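Local coordinates for protein Pre-mRNA-splicing factor SAD1 (Saccharomyces cerevisiae, PDB 4MSX) that promotes assembly of newly synthesised U4 snRNA into the U4/U6 snRNP and is required for pre-mRNA splicing, although its deubiquitinase-like domain is catalytically inactive, at residues A[199-204]-A[413-418]; A[375-380]-A[402-407]. All blocks are in the same frame, centred on the assembly; numbering follows the deposited sequence. Where two conformers were deposited one is given.

Contact 1: residues A[199-204]-A[413-418]; sequences LLLISH and LKANVV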
ATOM      1  N   LEU A 199       0.291   2.033  -0.087  1.00 23.58           N
ATOM      2  CA  LEU A 199       0.119   0.690  -0.653  1.00 22.86           C
ATOM      3  C   LEU A 199      -1.062  -0.050  -0.019  1.00 23.44           C
ATOM      4  O   LEU A 199      -1.775  -0.811  -0.710  1.00 23.19           O
ATOM      5  CB  LEU A 199       1.397  -0.145  -0.466  1.00 21.00           C
ATOM      6  CG  LEU A 199       2.565   0.393  -1.335  1.00 27.24           C
ATOM      7  CD1 LEU A 199       3.850  -0.344  -0.918  1.00 31.34           C
ATOM      8  CD2 LEU A 199       2.287   0.210  -2.855  1.00 31.59           C
ATOM      9  N   LEU A 200      -1.243   0.100   1.287  1.00 21.05           N
ATOM     10  CA  LEU A 200      -2.409  -0.498   1.936  1.00 20.90           C
ATOM     11  C   LEU A 200      -3.734   0.109   1.384  1.00 28.83           C
ATOM     12  O   LEU A 200      -4.709  -0.620   1.091  1.00 24.48           O
ATOM     13  CB  LEU A 200      -2.341  -0.272   3.467  1.00 20.36           C
ATOM     14  CG  LEU A 200      -1.304  -1.174   4.178  1.00 21.14           C
ATOM     15  CD1 LEU A 200      -1.052  -0.683   5.619  1.00 24.97           C
ATOM     16  CD2 LEU A 200      -1.730  -2.689   4.163  1.00 24.24           C
ATOM     17  N   LEU A 201      -3.765   1.433   1.222  1.00 24.43           N
ATOM     18  CA  LEU A 201      -5.002   2.087   0.738  1.00 25.34           C
ATOM     19  C   LEU A 201      -5.367   1.536  -0.611  1.00 28.83           C
ATOM     20  O   LEU A 201      -6.515   1.103  -0.858  1.00 26.78           O
ATOM     21  CB  LEU A 201      -4.845   3.612   0.550  1.00 25.68           C
ATOM     22  CG  LEU A 201      -4.685   4.441   1.806  1.00 40.12           C
ATOM     23  CD1 LEU A 201      -4.853   5.959   1.522  1.00 29.85           C
ATOM     24  CD2 LEU A 201      -5.660   3.996   2.836  1.00 29.25           C
ATOM     25  N   ILE A 202      -4.417   1.523  -1.521  1.00 23.34           N
ATOM     26  CA  ILE A 202      -4.770   1.104  -2.855  0.57 28.10           C
ATOM     27  C   ILE A 202      -5.038  -0.416  -2.913  1.00 31.02           C
ATOM     28  O   ILE A 202      -5.916  -0.856  -3.662  1.00 30.49           O
ATOM     29  CB  ILE A 202      -3.751   1.557  -3.884  0.57 30.31           C
ATOM     30  CG1 ILE A 202      -4.382   1.471  -5.278  0.57 31.11           C
ATOM     31  CG2 ILE A 202      -2.439   0.768  -3.760  0.57 25.12           C
ATOM     32  CD1 ILE A 202      -3.436   1.891  -6.402  0.57 33.19           C
ATOM     33  N   SER A 203      -4.342  -1.214  -2.100  1.00 25.53           N
ATOM     34  CA  SER A 203      -4.573  -2.659  -2.062  0.53 27.15           C
ATOM     35  C   SER A 203      -5.924  -3.035  -1.455  1.00 27.76           C
ATOM     36  O   SER A 203      -6.382  -4.173  -1.613  1.00 27.88           O
ATOM     37  CB  SER A 203      -3.458  -3.346  -1.266  0.53 24.08           C
ATOM     38  OG  SER A 203      -2.249  -3.258  -1.980  0.53 26.58           O
ATOM     39  N   HIS A 204      -6.549  -2.087  -0.740  1.00 23.58           N
ATOM     40  CA  HIS A 204      -7.837  -2.348  -0.103  1.00 26.96           C
ATOM     41  C   HIS A 204      -9.022  -1.758  -0.890  1.00 35.68           C
ATOM     42  O   HIS A 204     -10.149  -1.842  -0.422  1.00 35.54           O
ATOM     43  CB  HIS A 204      -7.837  -1.921   1.396  1.00 26.72           C
ATOM     44  CG  HIS A 204      -7.075  -2.890   2.252  1.00 32.31           C
ATOM     45  ND1 HIS A 204      -7.668  -3.669   3.229  1.00 28.96           N
ATOM     46  CD2 HIS A 204      -5.782  -3.313   2.168  1.00 24.70           C
ATOM     47  CE1 HIS A 204      -6.762  -4.475   3.761  1.00 32.63           C
ATOM     48  NE2 HIS A 204      -5.603  -4.268   3.145  1.00 28.16           N
ATOM     49  N   LEU A 413     -16.957   4.824   5.843  1.00 27.90           N
ATOM     50  CA  LEU A 413     -15.495   4.983   5.991  1.00 31.27           C
ATOM     51  C   LEU A 413     -14.839   3.613   5.907  1.00 33.30           C
ATOM     52  O   LEU A 413     -15.270   2.692   6.589  1.00 27.56           O
ATOM     53  CB  LEU A 413     -15.195   5.609   7.340  1.00 32.07           C
ATOM     54  CG  LEU A 413     -13.707   5.868   7.598  1.00 28.31           C
ATOM     55  CD1 LEU A 413     -13.138   6.941   6.603  1.00 27.09           C
ATOM     56  CD2 LEU A 413     -13.567   6.331   9.045  1.00 27.42           C
ATOM     57  N   LYS A 414     -13.775   3.490   5.112  1.00 24.69           N
ATOM     58  CA  LYS A 414     -13.090   2.213   4.903  0.54 27.82           C
ATOM     59  C   LYS A 414     -11.611   2.269   5.306  1.00 30.88           C
ATOM     60  O   LYS A 414     -11.024   1.252   5.642  1.00 26.76           O
ATOM     61  CB  LYS A 414     -13.162   1.809   3.419  0.54 31.71           C
ATOM     62  CG  LYS A 414     -14.599   1.455   2.905  0.54 34.62           C
ATOM     63  CD  LYS A 414     -15.100   0.089   3.438  0.54 36.01           C
ATOM     64  CE  LYS A 414     -14.181  -1.080   3.000  0.54 43.53           C
ATOM     65  NZ  LYS A 414     -14.068  -1.263   1.517  0.54 46.24           N
ATOM     66  N   ALA A 415     -11.008   3.464   5.265  1.00 25.38           N
ATOM     67  CA  ALA A 415      -9.589   3.583   5.621  1.00 24.57           C
ATOM     68  C   ALA A 415      -9.345   4.972   6.191  1.00 22.28           C
ATOM     69  O   ALA A 415      -9.965   5.960   5.733  1.00 25.82           O
ATOM     70  CB  ALA A 415      -8.716   3.380   4.358  1.00 23.68           C
ATOM     71  N   ASN A 416      -8.439   5.035   7.162  1.00 23.00           N
ATOM     72  CA  ASN A 416      -8.123   6.285   7.866  1.00 24.82           C
ATOM     73  C   ASN A 416      -6.595   6.333   8.081  1.00 28.28           C
ATOM     74  O   ASN A 416      -6.053   5.472   8.764  1.00 28.68           O
ATOM     75  CB  ASN A 416      -8.875   6.279   9.207  1.00 24.09           C
ATOM     76  CG  ASN A 416      -8.795   7.631   9.943  1.00 27.90           C
ATOM     77  OD1 ASN A 416      -8.960   8.674   9.341  1.00 33.17           O
ATOM     78  ND2 ASN A 416      -8.487   7.599  11.230  1.00 26.34           N
ATOM     79  N   VAL A 417      -5.902   7.281   7.443  1.00 23.30           N
ATOM     80  CA  VAL A 417      -4.447   7.405   7.662  1.00 22.09           C
ATOM     81  C   VAL A 417      -4.272   8.505   8.696  1.00 24.08           C
ATOM     82  O   VAL A 417      -4.750   9.623   8.499  1.00 25.99           O
ATOM     83  CB  VAL A 417      -3.750   7.778   6.377  1.00 23.05           C
ATOM     84  CG1 VAL A 417      -2.181   7.935   6.583  1.00 24.13           C
ATOM     85  CG2 VAL A 417      -3.989   6.632   5.323  1.00 22.83           C
ATOM     86  N   VAL A 418      -3.528   8.196   9.738  1.00 24.29           N
ATOM     87  CA  VAL A 418      -3.405   9.057  10.897  1.00 25.97           C
ATOM     88  C   VAL A 418      -1.984   9.565  11.027  1.00 28.20           C
ATOM     89  O   VAL A 418      -1.002   8.841  10.739  1.00 27.53           O
ATOM     90  CB  VAL A 418      -3.771   8.228  12.141  1.00 33.66           C
ATOM     91  CG1 VAL A 418      -3.217   8.851  13.389  1.00 40.41           C
ATOM     92  CG2 VAL A 418      -5.330   8.083  12.187  1.00 31.49           C
TER
HETATM   93  O   HOH W   1     -11.592   0.281   0.712  1.00 53.33           O
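Leu201 packs on Ala415 and Val417 and has the largest share of the buried surface. It sits on the last turn of a helix, and its two methyl groups reach the strand 413-418 at these two residues. CD2 of Leu201 meets CB of Ala415 at 3.5 Å, which is tighter than usual for two methyl carbons. CD1 of Leu201 lies 4.0 Å from CG2 of Val417. CD2 comes equally near that same CG2, so the valine methyl faces both prongs of the leucine fork. The two side chains cross obliquely.

CG of Leu201 is anti to its own carbonyl carbon (chi1 -69°), and this brings the fork round to the strand. Val417 has CG1 anti to the backbone N (chi1 179°), which leaves CG2 to meet the leucine. Ala415 and Val417 are two residues apart and point toward the helix. Asn416 points away between them and bonds Thr473, Gln443 and Gln476.

No direct hydrogen bond joins the segments. At the end of the helix one water links them instead. It donates to O of His204 at 2.8 Å and accepts from NZ of Lys414 at 3.0 Å. The lysine also forms a salt bridge with Glu479. Lys414 and Ala415 both lie opposite Val477, a classic beta bulge, and both point toward the helix.

In the ubiquitin-specific protease fold, a helix such as 189-203 belongs to the thumb and the large sheet to the palm. The contact is consistent with a thumb-palm junction. Helix 266-280 adds Leu270 beside Leu201 and Pro266 beside Val417. Strand 472-480 brings Ile475 to Leu201, while Leu444 of strand 438-446 touches both Ala415 and His204.

Contact 2: residues A[375-380]-A[402-407]; sequences LIFHFN and SELEIL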
ATOM      1  N   LEU A 375     -14.177   7.804  -2.536  1.00 26.99           N
ATOM      2  CA  LEU A 375     -13.989   9.252  -2.354  1.00 26.69           C
ATOM      3  C   LEU A 375     -12.907   9.402  -1.302  1.00 25.84           C
ATOM      4  O   LEU A 375     -13.049   8.914  -0.168  1.00 26.71           O
ATOM      5  CB  LEU A 375     -15.338   9.854  -1.876  1.00 28.91           C
ATOM      6  CG  LEU A 375     -15.425  11.372  -1.659  1.00 36.45           C
ATOM      7  CD1 LEU A 375     -14.964  12.127  -2.920  1.00 31.76           C
ATOM      8  CD2 LEU A 375     -16.888  11.747  -1.277  1.00 35.76           C
ATOM      9  N   ILE A 376     -11.800  10.031  -1.702  1.00 26.26           N
ATOM     10  CA  ILE A 376     -10.625  10.149  -0.841  1.00 22.35           C
ATOM     11  C   ILE A 376     -10.486  11.599  -0.397  1.00 25.37           C
ATOM     12  O   ILE A 376     -10.380  12.511  -1.248  1.00 24.69           O
ATOM     13  CB  ILE A 376      -9.357   9.738  -1.636  1.00 27.39           C
ATOM     14  CG1 ILE A 376      -9.560   8.361  -2.255  1.00 24.03           C
ATOM     15  CG2 ILE A 376      -8.104   9.780  -0.678  1.00 24.94           C
ATOM     16  CD1 ILE A 376      -8.368   7.906  -3.211  1.00 26.89           C
ATOM     17  N   PHE A 377     -10.492  11.810   0.914  1.00 22.74           N
ATOM     18  CA  PHE A 377     -10.358  13.163   1.455  1.00 23.45           C
ATOM     19  C   PHE A 377      -8.963  13.330   2.004  1.00 26.03           C
ATOM     20  O   PHE A 377      -8.395  12.400   2.574  1.00 25.49           O
ATOM     21  CB  PHE A 377     -11.266  13.364   2.665  1.00 24.15           C
ATOM     22  CG  PHE A 377     -12.749  13.296   2.338  1.00 26.03           C
ATOM     23  CD1 PHE A 377     -13.241  13.871   1.176  1.00 30.53           C
ATOM     24  CD2 PHE A 377     -13.624  12.681   3.218  1.00 30.16           C
ATOM     25  CE1 PHE A 377     -14.621  13.847   0.882  1.00 32.81           C
ATOM     26  CE2 PHE A 377     -15.022  12.627   2.925  1.00 34.02           C
ATOM     27  CZ  PHE A 377     -15.499  13.188   1.763  1.00 28.46           C
ATOM     28  N   HIS A 378      -8.486  14.551   1.928  1.00 21.35           N
ATOM     29  CA  HIS A 378      -7.230  14.938   2.603  1.00 25.47           C
ATOM     30  C   HIS A 378      -7.571  16.123   3.528  1.00 25.66           C
ATOM     31  O   HIS A 378      -8.204  17.086   3.079  1.00 27.54           O
ATOM     32  CB  HIS A 378      -6.250  15.408   1.538  1.00 24.79           C
ATOM     33  CG  HIS A 378      -5.156  16.317   2.045  1.00 25.26           C
ATOM     34  ND1 HIS A 378      -4.903  17.549   1.476  1.00 27.21           N
ATOM     35  CD2 HIS A 378      -4.217  16.140   3.010  1.00 28.62           C
ATOM     36  CE1 HIS A 378      -3.867  18.110   2.094  1.00 28.14           C
ATOM     37  NE2 HIS A 378      -3.405  17.259   2.993  1.00 25.84           N
ATOM     38  N   PHE A 379      -7.141  16.063   4.780  1.00 25.45           N
ATOM     39  CA  PHE A 379      -7.370  17.196   5.728  1.00 25.78           C
ATOM     40  C   PHE A 379      -6.128  18.033   5.724  1.00 27.55           C
ATOM     41  O   PHE A 379      -5.043  17.526   5.991  1.00 28.31           O
ATOM     42  CB  PHE A 379      -7.710  16.657   7.098  1.00 23.87           C
ATOM     43  CG  PHE A 379      -8.975  15.827   7.058  1.00 26.87           C
ATOM     44  CD1 PHE A 379     -10.233  16.444   7.110  1.00 30.67           C
ATOM     45  CD2 PHE A 379      -8.913  14.464   6.838  1.00 26.39           C
ATOM     46  CE1 PHE A 379     -11.415  15.667   6.998  1.00 29.26           C
ATOM     47  CE2 PHE A 379     -10.075  13.683   6.706  1.00 28.07           C
ATOM     48  CZ  PHE A 379     -11.321  14.284   6.795  1.00 28.24           C
ATOM     49  N   ASN A 380      -6.268  19.320   5.416  1.00 26.68           N
ATOM     50  CA  ASN A 380      -5.063  20.095   5.093  1.00 26.43           C
ATOM     51  C   ASN A 380      -4.349  20.523   6.375  1.00 28.79           C
ATOM     52  O   ASN A 380      -4.505  21.652   6.820  1.00 30.54           O
ATOM     53  CB  ASN A 380      -5.443  21.311   4.274  1.00 31.64           C
ATOM     54  CG  ASN A 380      -4.215  22.022   3.718  1.00 43.23           C
ATOM     55  OD1 ASN A 380      -3.106  21.470   3.759  1.00 41.42           O
ATOM     56  ND2 ASN A 380      -4.397  23.229   3.204  1.00 40.24           N
ATOM     57  N   SER A 402     -18.897   6.558  11.110  1.00 36.39           N
ATOM     58  CA  SER A 402     -18.553   5.652  10.023  1.00 39.18           C
ATOM     59  C   SER A 402     -19.407   5.860   8.796  1.00 36.83           C
ATOM     60  O   SER A 402     -19.197   5.196   7.794  1.00 32.60           O
ATOM     61  CB  SER A 402     -18.540   4.198  10.501  1.00 55.98           C
ATOM     62  OG  SER A 402     -17.222   3.862  10.975  1.00 55.81           O
ATOM     63  N   GLU A 403     -20.316   6.838   8.851  1.00 33.82           N
ATOM     64  CA  GLU A 403     -21.226   7.094   7.733  1.00 32.15           C
ATOM     65  C   GLU A 403     -21.328   8.572   7.435  1.00 28.17           C
ATOM     66  O   GLU A 403     -21.196   9.422   8.321  1.00 37.93           O
ATOM     67  CB  GLU A 403     -22.676   6.658   8.104  1.00 45.49           C
ATOM     68  CG  GLU A 403     -22.832   5.206   8.456  1.00 62.80           C
ATOM     69  CD  GLU A 403     -24.294   4.843   8.756  1.00 84.22           C
ATOM     70  OE1 GLU A 403     -24.823   3.923   8.086  1.00 73.12           O
ATOM     71  OE2 GLU A 403     -24.907   5.491   9.650  1.00 69.54           O
ATOM     72  N   LEU A 404     -21.677   8.884   6.201  1.00 32.28           N
ATOM     73  CA  LEU A 404     -21.658  10.243   5.765  1.00 35.12           C
ATOM     74  C   LEU A 404     -22.633  10.297   4.595  1.00 38.84           C
ATOM     75  O   LEU A 404     -22.763   9.344   3.868  1.00 36.71           O
ATOM     76  CB  LEU A 404     -20.176  10.543   5.352  1.00 38.36           C
ATOM     77  CG  LEU A 404     -19.736  11.784   4.620  1.00 49.04           C
ATOM     78  CD1 LEU A 404     -18.200  11.912   4.625  1.00 36.48           C
ATOM     79  CD2 LEU A 404     -20.246  11.703   3.205  1.00 52.62           C
ATOM     80  N   GLU A 405     -23.328  11.409   4.397  1.00 38.86           N
ATOM     81  CA  GLU A 405     -24.175  11.497   3.222  1.00 39.78           C
ATOM     82  C   GLU A 405     -23.867  12.786   2.490  1.00 36.89           C
ATOM     83  O   GLU A 405     -23.713  13.809   3.119  1.00 40.64           O
ATOM     84  CB  GLU A 405     -25.660  11.480   3.672  1.00 49.58           C
ATOM     85  CG  GLU A 405     -26.624  11.329   2.521  1.00 59.78           C
ATOM     86  CD  GLU A 405     -28.075  11.080   2.968  1.00 70.87           C
ATOM     87  OE1 GLU A 405     -28.576  11.817   3.856  1.00 63.61           O
ATOM     88  OE2 GLU A 405     -28.696  10.143   2.424  1.00 75.73           O
ATOM     89  N   ILE A 406     -23.766  12.744   1.164  1.00 40.58           N
ATOM     90  CA  ILE A 406     -23.542  13.968   0.387  1.00 42.96           C
ATOM     91  C   ILE A 406     -24.640  14.070  -0.671  1.00 45.33           C
ATOM     92  O   ILE A 406     -24.689  13.257  -1.586  1.00 43.50           O
ATOM     93  CB  ILE A 406     -22.172  13.951  -0.360  1.00 45.75           C
ATOM     94  CG1 ILE A 406     -21.023  13.877   0.630  1.00 45.50           C
ATOM     95  CG2 ILE A 406     -22.038  15.190  -1.256  1.00 42.53           C
ATOM     96  CD1 ILE A 406     -19.656  13.495  -0.012  1.00 46.07           C
ATOM     97  N   LEU A 407     -25.512  15.064  -0.534  1.00 52.50           N
ATOM     98  CA  LEU A 407     -26.684  15.191  -1.415  1.00 66.11           C
ATOM     99  C   LEU A 407     -27.299  13.818  -1.780  1.00 54.79           C
ATOM    100  O   LEU A 407     -27.338  13.397  -2.949  1.00 54.11           O
ATOM    101  CB  LEU A 407     -26.324  15.989  -2.665  1.00 70.37           C
ATOM    102  CG  LEU A 407     -25.918  17.436  -2.343  1.00 60.12           C
ATOM    103  CD1 LEU A 407     -25.564  18.176  -3.621  1.00 63.34           C
ATOM    104  CD2 LEU A 407     -27.019  18.179  -1.538  1.00 71.26           C
TER
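Leu404 reaches across to the rim of the Phe377 ring, and Ile406 meets Leu375 end-on. The leucine starts at CB, which points toward strand 374-379 but stays too far away to touch it. CG follows, anti to the backbone N (chi1 170°), and carries the branch further across the gap. There the chain forks. CD1 continues to the aromatic ring and lies 3.7 Å from CE2 of Phe377. The next ring atom, CZ of Phe377, is 4.1 Å from the same methyl. CD1 of Leu404 therefore sits at the ring edge, in the plane of the ring and not over a face. CD2 turns along its own strand and packs 3.5 Å from CG1 of Ile406.

The two strands are not paired, and no hydrogen bond passes between them. Even their nearest CA atoms, those of Leu375 and Ile406, are 11.0 Å apart. Strands 472-480 and 409-421 separate them in the mixed sheet of the ubiquitin-specific protease domain. Side chains of strands that are not neighbours in the sheet meet here. Trp478 of strand 472-480 touches both Leu404 and Phe377; its ring plane is turned about 55° from that of the phenylalanine.

The second pair is aliphatic. Leu375 and Ile406 meet tip to tip, with CD2 of Leu375 3.5 Å from CD1 of Ile406. The same leucine methyl lies 3.6 Å from CZ of Phe377, so the two residues of strand 374-379 also pack on each other. Leu351 packs on Leu404, and Ile347 of helix 347-350 packs on Phe377. On strand 403-406 the intervening Glu405 is exposed and forms a salt bridge with Lys410.

Both contacts are buried and both reach the same mixed sheet, with centres about 13 Å apart. Contact 1 lies nearer the middle of the chain, about 8 Å from its centre, against about 20 Å for contact 2. Contact 1 packs a helix on the sheet, whereas contact 2 brings together side chains of two strands that are not neighbours in it. Strands 403-406 and 409-421 are antiparallel neighbours. A probable hydrogen bond from N of Leu413 to O of Ser402, 3.0 Å long, ties the contacts together. Strand 472-480 touches residues of both. Contact 1 adds a water bridge to its aliphatic packing. Contact 2 is wholly apolar and includes an aromatic ring.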